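Local coordinates for protein YciF (Escherichia coli, PDB 2GS4) that is a homodimeric stress protein of uncertain function, with a ferritin-like helical bundle that probably binds metal as in rubrerythrin-related proteins, at residues A[5-8]-A[9-13]; A[38-41]-A[42-46]; A[84-87]-A[88-92]; A[137-140]-A[141-145]. All blocks are in the same frame, centred on the assembly; numbering follows the deposited sequence.

Contact 1. Residues A[5-8]-A[9-13]; sequences TIED and VFIHL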
loop_
_atom_site.group_PDB
_atom_site.type_symbol
_atom_site.label_atom_id
_atom_site.label_comp_id
_atom_site.label_asym_id
_atom_site.label_seq_id
_atom_site.Cartn_x
_atom_site.Cartn_y
_atom_site.Cartn_z
ATOM N N THR A 5 -10.254 -0.683 18.844
ATOM C CA THR A 5 -11.637 -0.493 18.421
ATOM C C THR A 5 -11.671 -0.171 16.933
ATOM O O THR A 5 -10.640 0.150 16.337
ATOM C CB THR A 5 -12.317 0.660 19.184
ATOM O OG1 THR A 5 -11.769 1.910 18.752
ATOM C CG2 THR A 5 -12.084 0.511 20.682
ATOM N N ILE A 6 -12.856 -0.275 16.343
ATOM C CA ILE A 6 -13.059 0.010 14.926
ATOM C C ILE A 6 -12.646 1.454 14.704
ATOM O O ILE A 6 -12.086 1.831 13.676
ATOM C CB ILE A 6 -14.548 -0.163 14.571
ATOM C CG1 ILE A 6 -14.958 -1.620 14.807
ATOM C CG2 ILE A 6 -14.818 0.280 13.139
ATOM C CD1 ILE A 6 -14.031 -2.637 14.158
ATOM N N GLU A 7 -12.929 2.242 15.728
ATOM C CA GLU A 7 -12.631 3.655 15.759
ATOM C C GLU A 7 -11.121 3.891 15.623
ATOM O O GLU A 7 -10.697 4.746 14.843
ATOM C CB GLU A 7 -13.166 4.226 17.073
ATOM C CG GLU A 7 -13.973 5.481 16.900
ATOM C CD GLU A 7 -13.186 6.524 16.161
ATOM O OE1 GLU A 7 -11.983 6.654 16.463
ATOM O OE2 GLU A 7 -13.759 7.209 15.291
ATOM N N ASP A 8 -10.310 3.141 16.372
ATOM C CA ASP A 8 -8.855 3.297 16.280
ATOM C C ASP A 8 -8.390 2.927 14.872
ATOM O O ASP A 8 -7.531 3.593 14.302
ATOM C CB ASP A 8 -8.101 2.392 17.263
ATOM C CG ASP A 8 -8.368 2.723 18.722
ATOM O OD1 ASP A 8 -8.475 3.915 19.080
ATOM O OD2 ASP A 8 -8.444 1.766 19.522
ATOM N N VAL A 9 -8.953 1.852 14.320
ATOM C CA VAL A 9 -8.591 1.412 12.972
ATOM C C VAL A 9 -8.956 2.511 11.984
ATOM O O VAL A 9 -8.176 2.837 11.093
ATOM C CB VAL A 9 -9.338 0.113 12.552
ATOM C CG1 VAL A 9 -9.035 -0.212 11.084
ATOM C CG2 VAL A 9 -8.907 -1.057 13.424
ATOM N N PHE A 10 -10.150 3.074 12.142
ATOM C CA PHE A 10 -10.599 4.136 11.258
ATOM C C PHE A 10 -9.700 5.360 11.330
ATOM O O PHE A 10 -9.293 5.891 10.289
ATOM C CB PHE A 10 -12.047 4.534 11.572
ATOM C CG PHE A 10 -12.576 5.645 10.693
ATOM C CD1 PHE A 10 -12.738 6.930 11.197
ATOM C CD2 PHE A 10 -12.904 5.407 9.357
ATOM C CE1 PHE A 10 -13.211 7.968 10.382
ATOM C CE2 PHE A 10 -13.374 6.431 8.539
ATOM C CZ PHE A 10 -13.531 7.716 9.057
ATOM N N ILE A 11 -9.378 5.809 12.544
ATOM C CA ILE A 11 -8.524 6.978 12.665
ATOM C C ILE A 11 -7.142 6.693 12.065
ATOM O O ILE A 11 -6.568 7.535 11.380
ATOM C CB ILE A 11 -8.419 7.469 14.150
ATOM C CG1 ILE A 11 -7.623 8.763 14.198
ATOM C CG2 ILE A 11 -7.799 6.415 15.044
ATOM C CD1 ILE A 11 -8.169 9.751 13.252
ATOM N N HIS A 12 -6.623 5.493 12.305
ATOM C CA HIS A 12 -5.326 5.103 11.763
ATOM C C HIS A 12 -5.334 5.177 10.233
ATOM O O HIS A 12 -4.465 5.815 9.634
ATOM C CB HIS A 12 -4.972 3.674 12.200
ATOM C CG HIS A 12 -3.895 3.042 11.375
ATOM N ND1 HIS A 12 -2.573 3.427 11.445
ATOM C CD2 HIS A 12 -3.950 2.054 10.449
ATOM C CE1 HIS A 12 -1.859 2.702 10.603
ATOM N NE2 HIS A 12 -2.670 1.861 9.985
ATOM N N LEU A 13 -6.302 4.518 9.599
ATOM C CA LEU A 13 -6.389 4.513 8.141
ATOM C C LEU A 13 -6.633 5.894 7.534
ATOM O O LEU A 13 -6.128 6.198 6.456
ATOM C CB LEU A 13 -7.478 3.535 7.680
ATOM C CG LEU A 13 -7.188 2.039 7.865
ATOM C CD1 LEU A 13 -8.436 1.236 7.537
ATOM C CD2 LEU A 13 -6.027 1.617 6.971
#

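Contact 2. Residues A[38-41]-A[42-46]; sequences EKLS and QAFHA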
loop_
_atom_site.group_PDB
_atom_site.type_symbol
_atom_site.label_atom_id
_atom_site.label_comp_id
_atom_site.label_asym_id
_atom_site.label_seq_id
_atom_site.Cartn_x
_atom_site.Cartn_y
_atom_site.Cartn_z
ATOM N N GLU A 38 0.491 16.866 -23.712
ATOM C CA GLU A 38 -0.301 17.926 -23.094
ATOM C C GLU A 38 -1.570 17.437 -22.412
ATOM O O GLU A 38 -1.913 17.904 -21.323
ATOM C CB GLU A 38 -0.667 18.983 -24.137
ATOM C CG GLU A 38 -1.531 20.099 -23.592
ATOM C CD GLU A 38 -0.784 21.408 -23.464
ATOM O OE1 GLU A 38 0.178 21.482 -22.669
ATOM O OE2 GLU A 38 -1.165 22.365 -24.167
ATOM N N LYS A 39 -2.277 16.508 -23.055
ATOM C CA LYS A 39 -3.504 15.979 -22.484
ATOM C C LYS A 39 -3.217 15.204 -21.195
ATOM O O LYS A 39 -4.005 15.258 -20.253
ATOM C CB LYS A 39 -4.242 15.098 -23.509
ATOM C CG LYS A 39 -4.942 15.907 -24.608
ATOM C CD LYS A 39 -5.884 16.943 -23.985
ATOM C CE LYS A 39 -6.439 17.931 -25.005
ATOM N NZ LYS A 39 -7.474 17.347 -25.899
ATOM N N LEU A 40 -2.093 14.492 -21.151
ATOM C CA LEU A 40 -1.738 13.734 -19.952
ATOM C C LEU A 40 -1.291 14.710 -18.870
ATOM O O LEU A 40 -1.689 14.593 -17.710
ATOM C CB LEU A 40 -0.611 12.731 -20.246
ATOM C CG LEU A 40 -0.103 11.927 -19.040
ATOM C CD1 LEU A 40 -1.280 11.266 -18.345
ATOM C CD2 LEU A 40 0.908 10.874 -19.489
ATOM N N SER A 41 -0.458 15.673 -19.257
ATOM C CA SER A 41 0.049 16.685 -18.337
ATOM C C SER A 41 -1.122 17.358 -17.624
ATOM O O SER A 41 -1.096 17.550 -16.410
ATOM C CB SER A 41 0.848 17.734 -19.111
ATOM O OG SER A 41 1.462 18.675 -18.249
ATOM N N GLN A 42 -2.153 17.699 -18.387
ATOM C CA GLN A 42 -3.331 18.354 -17.828
ATOM C C GLN A 42 -4.118 17.463 -16.881
ATOM O O GLN A 42 -4.672 17.942 -15.890
ATOM C CB GLN A 42 -4.232 18.845 -18.952
ATOM C CG GLN A 42 -3.534 19.869 -19.826
ATOM C CD GLN A 42 -4.396 20.359 -20.963
ATOM O OE1 GLN A 42 -5.450 19.790 -21.261
ATOM N NE2 GLN A 42 -3.948 21.421 -21.614
ATOM N N ALA A 43 -4.167 16.168 -17.178
ATOM C CA ALA A 43 -4.889 15.249 -16.310
ATOM C C ALA A 43 -4.177 15.168 -14.961
ATOM O O ALA A 43 -4.821 15.062 -13.919
ATOM C CB ALA A 43 -4.974 13.874 -16.953
ATOM N N PHE A 44 -2.847 15.218 -14.974
ATOM C CA PHE A 44 -2.094 15.167 -13.724
ATOM C C PHE A 44 -2.300 16.489 -12.980
ATOM O O PHE A 44 -2.435 16.509 -11.761
ATOM C CB PHE A 44 -0.588 14.940 -13.967
ATOM C CG PHE A 44 -0.227 13.521 -14.341
ATOM C CD1 PHE A 44 -0.670 12.436 -13.577
ATOM C CD2 PHE A 44 0.603 13.271 -15.435
ATOM C CE1 PHE A 44 -0.294 11.121 -13.914
ATOM C CE2 PHE A 44 0.979 11.967 -15.770
ATOM C CZ PHE A 44 0.535 10.898 -15.009
ATOM N N HIS A 45 -2.326 17.593 -13.718
ATOM C CA HIS A 45 -2.530 18.895 -13.093
ATOM C C HIS A 45 -3.948 18.978 -12.543
ATOM O O HIS A 45 -4.170 19.527 -11.463
ATOM C CB HIS A 45 -2.285 20.028 -14.093
ATOM C CG HIS A 45 -2.355 21.395 -13.485
ATOM N ND1 HIS A 45 -1.506 21.808 -12.478
ATOM C CD2 HIS A 45 -3.177 22.439 -13.732
ATOM C CE1 HIS A 45 -1.806 23.047 -12.132
ATOM N NE2 HIS A 45 -2.818 23.454 -12.879
ATOM N N ALA A 46 -4.906 18.422 -13.276
ATOM C CA ALA A 46 -6.285 18.436 -12.817
ATOM C C ALA A 46 -6.390 17.614 -11.534
ATOM O O ALA A 46 -7.051 18.026 -10.583
ATOM C CB ALA A 46 -7.211 17.864 -13.887
#

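Contact 3. Residues A[84-87]-A[88-92]; sequences EANE and VIEST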
loop_
_atom_site.group_PDB
_atom_site.type_symbol
_atom_site.label_atom_id
_atom_site.label_comp_id
_atom_site.label_asym_id
_atom_site.label_seq_id
_atom_site.Cartn_x
_atom_site.Cartn_y
_atom_site.Cartn_z
ATOM N N GLU A 84 7.709 4.483 -7.464
ATOM C CA GLU A 84 7.469 3.680 -8.657
ATOM C C GLU A 84 7.282 4.620 -9.846
ATOM O O GLU A 84 7.897 4.438 -10.897
ATOM C CB GLU A 84 6.230 2.784 -8.464
ATOM C CG GLU A 84 5.790 2.014 -9.710
ATOM C CD GLU A 84 4.936 0.794 -9.380
ATOM O OE1 GLU A 84 4.292 0.782 -8.308
ATOM O OE2 GLU A 84 4.895 -0.151 -10.199
ATOM N N ALA A 85 6.439 5.629 -9.670
ATOM C CA ALA A 85 6.195 6.594 -10.729
ATOM C C ALA A 85 7.468 7.373 -11.045
ATOM O O ALA A 85 7.777 7.618 -12.208
ATOM C CB ALA A 85 5.081 7.550 -10.311
ATOM N N ASN A 86 8.207 7.756 -10.005
ATOM C CA ASN A 86 9.432 8.522 -10.197
ATOM C C ASN A 86 10.470 7.720 -10.979
ATOM O O ASN A 86 11.245 8.289 -11.750
ATOM C CB ASN A 86 10.006 8.965 -8.842
ATOM C CG ASN A 86 10.985 10.118 -8.974
ATOM O OD1 ASN A 86 10.749 11.077 -9.718
ATOM N ND2 ASN A 86 12.088 10.039 -8.235
ATOM N N GLU A 87 10.498 6.405 -10.784
ATOM C CA GLU A 87 11.452 5.582 -11.512
ATOM C C GLU A 87 11.178 5.696 -13.012
ATOM O O GLU A 87 12.086 5.573 -13.827
ATOM C CB GLU A 87 11.366 4.121 -11.072
ATOM C CG GLU A 87 12.552 3.667 -10.253
ATOM C CD GLU A 87 12.623 2.165 -10.139
ATOM O OE1 GLU A 87 12.913 1.505 -11.159
ATOM O OE2 GLU A 87 12.381 1.642 -9.034
ATOM N N VAL A 88 9.914 5.923 -13.373
ATOM C CA VAL A 88 9.552 6.084 -14.784
ATOM C C VAL A 88 9.977 7.483 -15.223
ATOM O O VAL A 88 10.612 7.648 -16.266
ATOM C CB VAL A 88 8.022 5.921 -15.023
ATOM C CG1 VAL A 88 7.681 6.241 -16.464
ATOM C CG2 VAL A 88 7.591 4.477 -14.702
ATOM N N ILE A 89 9.626 8.478 -14.410
ATOM C CA ILE A 89 9.957 9.889 -14.667
ATOM C C ILE A 89 11.453 10.078 -14.915
ATOM O O ILE A 89 11.865 10.756 -15.865
ATOM C CB ILE A 89 9.583 10.805 -13.444
ATOM C CG1 ILE A 89 8.063 10.910 -13.284
ATOM C CG2 ILE A 89 10.207 12.190 -13.608
ATOM C CD1 ILE A 89 7.612 11.526 -11.949
ATOM N N GLU A 90 12.259 9.470 -14.054
ATOM C CA GLU A 90 13.708 9.591 -14.122
ATOM C C GLU A 90 14.424 8.631 -15.073
ATOM O O GLU A 90 15.657 8.645 -15.156
ATOM C CB GLU A 90 14.278 9.434 -12.711
ATOM C CG GLU A 90 13.666 10.386 -11.687
ATOM C CD GLU A 90 14.208 11.800 -11.804
ATOM O OE1 GLU A 90 15.430 11.990 -11.618
ATOM O OE2 GLU A 90 13.411 12.720 -12.083
ATOM N N SER A 91 13.669 7.792 -15.780
ATOM C CA SER A 91 14.274 6.847 -16.719
ATOM C C SER A 91 14.473 7.554 -18.053
ATOM O O SER A 91 14.151 8.738 -18.182
ATOM C CB SER A 91 13.346 5.661 -16.946
ATOM O OG SER A 91 12.244 6.056 -17.749
ATOM N N THR A 92 15.005 6.840 -19.045
ATOM C CA THR A 92 15.171 7.448 -20.361
ATOM C C THR A 92 14.033 7.023 -21.279
ATOM O O THR A 92 14.105 7.235 -22.487
ATOM C CB THR A 92 16.525 7.092 -21.057
ATOM O OG1 THR A 92 16.719 5.676 -21.065
ATOM C CG2 THR A 92 17.692 7.771 -20.354
#

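Contact 4. Residues A[137-140]-A[141-145]; sequences KETL and EEEKA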
loop_
_atom_site.group_PDB
_atom_site.type_symbol
_atom_site.label_atom_id
_atom_site.label_comp_id
_atom_site.label_asym_id
_atom_site.label_seq_id
_atom_site.Cartn_x
_atom_site.Cartn_y
_atom_site.Cartn_z
ATOM N N LYS A 137 -17.384 8.943 0.292
ATOM C CA LYS A 137 -17.874 8.356 -0.945
ATOM C C LYS A 137 -17.703 9.371 -2.077
ATOM O O LYS A 137 -17.583 8.996 -3.245
ATOM C CB LYS A 137 -19.336 7.897 -0.790
ATOM C CG LYS A 137 -19.445 6.515 -0.107
ATOM C CD LYS A 137 -20.857 6.194 0.375
ATOM C CE LYS A 137 -20.885 4.948 1.269
ATOM N NZ LYS A 137 -20.693 3.651 0.553
ATOM N N GLU A 138 -17.669 10.657 -1.729
ATOM C CA GLU A 138 -17.481 11.687 -2.741
ATOM C C GLU A 138 -16.060 11.599 -3.278
ATOM O O GLU A 138 -15.838 11.702 -4.483
ATOM C CB GLU A 138 -17.765 13.078 -2.163
ATOM C CG GLU A 138 -19.247 13.282 -1.891
ATOM C CD GLU A 138 -19.579 14.673 -1.392
ATOM O OE1 GLU A 138 -20.785 14.965 -1.250
ATOM O OE2 GLU A 138 -18.648 15.472 -1.139
ATOM N N THR A 139 -15.091 11.406 -2.397
ATOM C CA THR A 139 -13.722 11.295 -2.863
ATOM C C THR A 139 -13.592 9.989 -3.631
ATOM O O THR A 139 -12.989 9.949 -4.703
ATOM C CB THR A 139 -12.727 11.323 -1.704
ATOM O OG1 THR A 139 -12.760 12.615 -1.086
ATOM C CG2 THR A 139 -11.315 11.064 -2.215
ATOM N N LEU A 140 -14.185 8.927 -3.096
ATOM C CA LEU A 140 -14.132 7.636 -3.763
ATOM C C LEU A 140 -14.554 7.779 -5.221
ATOM O O LEU A 140 -13.851 7.339 -6.121
ATOM C CB LEU A 140 -15.050 6.626 -3.076
ATOM C CG LEU A 140 -15.176 5.293 -3.818
ATOM C CD1 LEU A 140 -13.804 4.638 -3.929
ATOM C CD2 LEU A 140 -16.147 4.383 -3.095
ATOM N N GLU A 141 -15.693 8.419 -5.454
ATOM C CA GLU A 141 -16.187 8.585 -6.817
ATOM C C GLU A 141 -15.279 9.443 -7.701
ATOM O O GLU A 141 -15.157 9.181 -8.898
ATOM C CB GLU A 141 -17.611 9.155 -6.800
ATOM C CG GLU A 141 -18.589 8.295 -6.005
ATOM C CD GLU A 141 -18.598 6.839 -6.454
ATOM O OE1 GLU A 141 -18.867 5.964 -5.605
ATOM O OE2 GLU A 141 -18.347 6.572 -7.651
ATOM N N GLU A 142 -14.644 10.465 -7.129
ATOM C CA GLU A 142 -13.753 11.311 -7.919
ATOM C C GLU A 142 -12.543 10.502 -8.369
ATOM O O GLU A 142 -12.080 10.635 -9.500
ATOM C CB GLU A 142 -13.290 12.529 -7.111
ATOM C CG GLU A 142 -14.376 13.577 -6.880
ATOM C CD GLU A 142 -13.874 14.749 -6.057
ATOM O OE1 GLU A 142 -12.862 14.591 -5.339
ATOM O OE2 GLU A 142 -14.499 15.827 -6.117
ATOM N N GLU A 143 -12.029 9.667 -7.475
ATOM C CA GLU A 143 -10.873 8.840 -7.797
ATOM C C GLU A 143 -11.236 7.821 -8.868
ATOM O O GLU A 143 -10.415 7.495 -9.730
ATOM C CB GLU A 143 -10.356 8.141 -6.544
ATOM C CG GLU A 143 -9.716 9.106 -5.551
ATOM C CD GLU A 143 -8.651 9.976 -6.196
ATOM O OE1 GLU A 143 -8.945 11.150 -6.507
ATOM O OE2 GLU A 143 -7.527 9.480 -6.407
ATOM N N LYS A 144 -12.463 7.320 -8.817
ATOM C CA LYS A 144 -12.910 6.374 -9.829
ATOM C C LYS A 144 -12.984 7.100 -11.175
ATOM O O LYS A 144 -12.539 6.572 -12.193
ATOM C CB LYS A 144 -14.269 5.774 -9.447
ATOM C CG LYS A 144 -14.175 4.661 -8.386
ATOM C CD LYS A 144 -15.551 4.077 -8.044
ATOM C CE LYS A 144 -15.448 2.996 -6.969
ATOM N NZ LYS A 144 -16.795 2.508 -6.545
ATOM N N ALA A 145 -13.513 8.322 -11.180
ATOM C CA ALA A 145 -13.596 9.077 -12.428
ATOM C C ALA A 145 -12.194 9.426 -12.921
ATOM O O ALA A 145 -11.928 9.426 -14.127
ATOM C CB ALA A 145 -14.418 10.347 -12.238
#

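Contact 1. Residues A[5-8]-A[9-13]
Val-9 and Thr-5 meet through backbone and side chain together: Val-9 N gives its hydrogen to Thr-5 O at 3.1 Å, and Val-9 CG2 rests 3.6 Å from Thr-5 O. With CG1 anti to the backbone N (chi1 174°), CG2 falls beside that N and so lies back along the first turn; the valine also packs on Thr-119 of the second subunit. Phe-10 N bonds to Ile-6 O at 2.8 Å. Its ring swings clear of the preceding turn and enters a pocket formed with Leu-120, Leu-123 and Ala-124 of helix 95-126. Glu-7 approaches this ring obliquely, OE2 lying 4.2 Å from Phe-10 CD1, while Tyr-129 OH holds the same oxygen by a hydrogen bond. Next, Ile-11 N donates to Glu-7 O at 2.9 Å. His-12 N closes the following turn on Asp-8 O at 2.9 Å; its side chain leads away from the preceding turn and packs on Met-73 and on Thr-119 of the second subunit. At the helix start, Asp-8 N donates to Thr-5 OG1 at 3.1 Å, and Thr-5 N returns a bond to Asp-8 OD2 at 3.1 Å, arriving 40° above the carboxylate plane; Lys-4 N binds the same OD2. These reciprocal bonds make a capping box, with Thr-5 as N-cap of helix 6-33.

Contact 2. Residues A[38-41]-A[42-46]
Leu-40 and Phe-44, one turn apart, carry the buried side of this helix start. Leu-40 has CG anti to its own N (chi1 177°), which directs the branch forward along the helix, so that CG lies 3.4 Å from Phe-44 CE2 and CD1 3.5 Å from the same ring carbon. Phe-44 has CG anti to the carbonyl carbon instead (chi1 -76°), and thus leans back so that CD2 and CE2 meet the leucine obliquely; CD2 is also 3.5 Å from Leu-40 O. Together they face Ile-103 and Ala-106 of helix 95-126 and Leu-31 and Ala-32 of helix 6-33, in the core of a ferritin-like bundle. Were Phe-44 an alanine, the loss of the ring is likely to leave a gap beside Leu-40 CG and CD1 and weaken the hold on that branch. On the outer side, the extended Gln-42 side chain runs back over the first turn. Its CG sits tightly, 3.0 Å from Glu-38 O, and its NE2 is 3.4 Å from Glu-38 CG, the amide and carboxylate planes turned only 20° apart. Ser-41 turns its hydroxyl toward the preceding helix, where OG is hydrogen-bonded to Ala-32 O.

Contact 3. Residues A[84-87]-A[88-92]
Glu-90 folds back over Asn-86 from its first side-chain atom onward. Its CB lies 3.4 Å from Asn-86 O, the carbonyl that accepts the Glu-90 N hydrogen bond at 2.8 Å. CG, anti to the carbonyl carbon of Glu-90 (chi1 -54°), comes closer still to Asn-86 O, at 3.2 Å, and is also 3.6 Å from Asn-86 OD1. A bend at the next bond keeps CD beside the amide, and OE2 ends 3.9 Å from Asn-86 OD1. Both oxygens are acceptors and no bond joins them; the touching is done by Glu-90 CG against the amide, with the amide and carboxylate planes 29° apart. This fold-back marks the C-terminal end of helix 76-89, a short helix laid against helix 95-126 of the ferritin-like bundle. Ala-85 O is gripped by two donors: Ile-89 N arrives in the carbonyl plane, whereas Val-88 N arrives 61° above it. Val-88 O likewise takes two, both from the loop, Ser-91 N and Ser-91 OG. The hydroxyl bond, Ser-91 OG to Val-88 O, measures 2.7 Å, and OG also accepts from Glu-93 N. Inward, Val-88 packs on Ala-101 and Leu-102, and Ile-89 on Leu-102, while Arg-98 NH1 binds Ile-89 O. The Glu-87 carboxylate comes close to those of Glu-83 and Glu-87 of the second subunit, a crowding of like charges that may favour protonation of some of them.

Contact 4. Residues A[137-140]-A[141-145]
Leu-140 and Lys-144 slant across each other on the outer face of helix 130-159. The lysine chain is extended; its CE passes 3.8 Å from Leu-140 CD1, and Lys-144 NZ ends 4.0 Å from Leu-140 CD2, so the aliphatic shaft lies over the leucine branch. Leu-140 reaches it with CG anti to the backbone N (chi1 173°), tipped toward the following turn. The bent Glu-141 also crosses the leucine, its OE1 4.0 Å from Leu-140 CD2, the methyl that Lys-144 NZ approaches. A glycine at Leu-140 would probably leave the Lys-144 shaft without its apolar support and freer to swing. On the inward face Thr-139 and Glu-143 lie side by side and point the same way, Thr-139 CG2 being 4.2 Å from Glu-143 CG. Arg-57 gives a hydrogen bond to Thr-139 OG1 and a salt bridge to Glu-142 OE1, which Gln-54 NE2 also hydrogen-bonds. Glu-143 OE1 accepts from both Gln-54 NE2 and His-47 NE2, and its carboxylate oxygens come close to those of Glu-50 and Glu-110. Outside, Lys-144 NZ stands 4.1 Å from Glu-141 OE1, opposite charges that probably ease each other above the leucine. Inside, the like charges of Glu-143, Glu-50 and Glu-110 gathered near His-47 are consistent with a metal-binding centre, like the carboxylate-rich sites of rubrerythrin and other ferritin-like proteins.

All four contacts are local turns of helix or helix end, so none closes a long loop; along the chain they stand in series, without nesting or crossing. Contact 1 starts helix 6-33, and contact 2 starts helix 38-63 on the opposite side of the chain's centre, their centres 35 Å apart. Contact 3 ends helix 76-89, its nearest atoms about 7 Å from contact 2, and contact 4 lies within helix 130-159, its centre about 18 Å from that of contact 2. Helix 95-126 is their common neighbour, packed against by every one of them. Contacts 1 and 3, with centres 34 Å apart, both touch the second subunit.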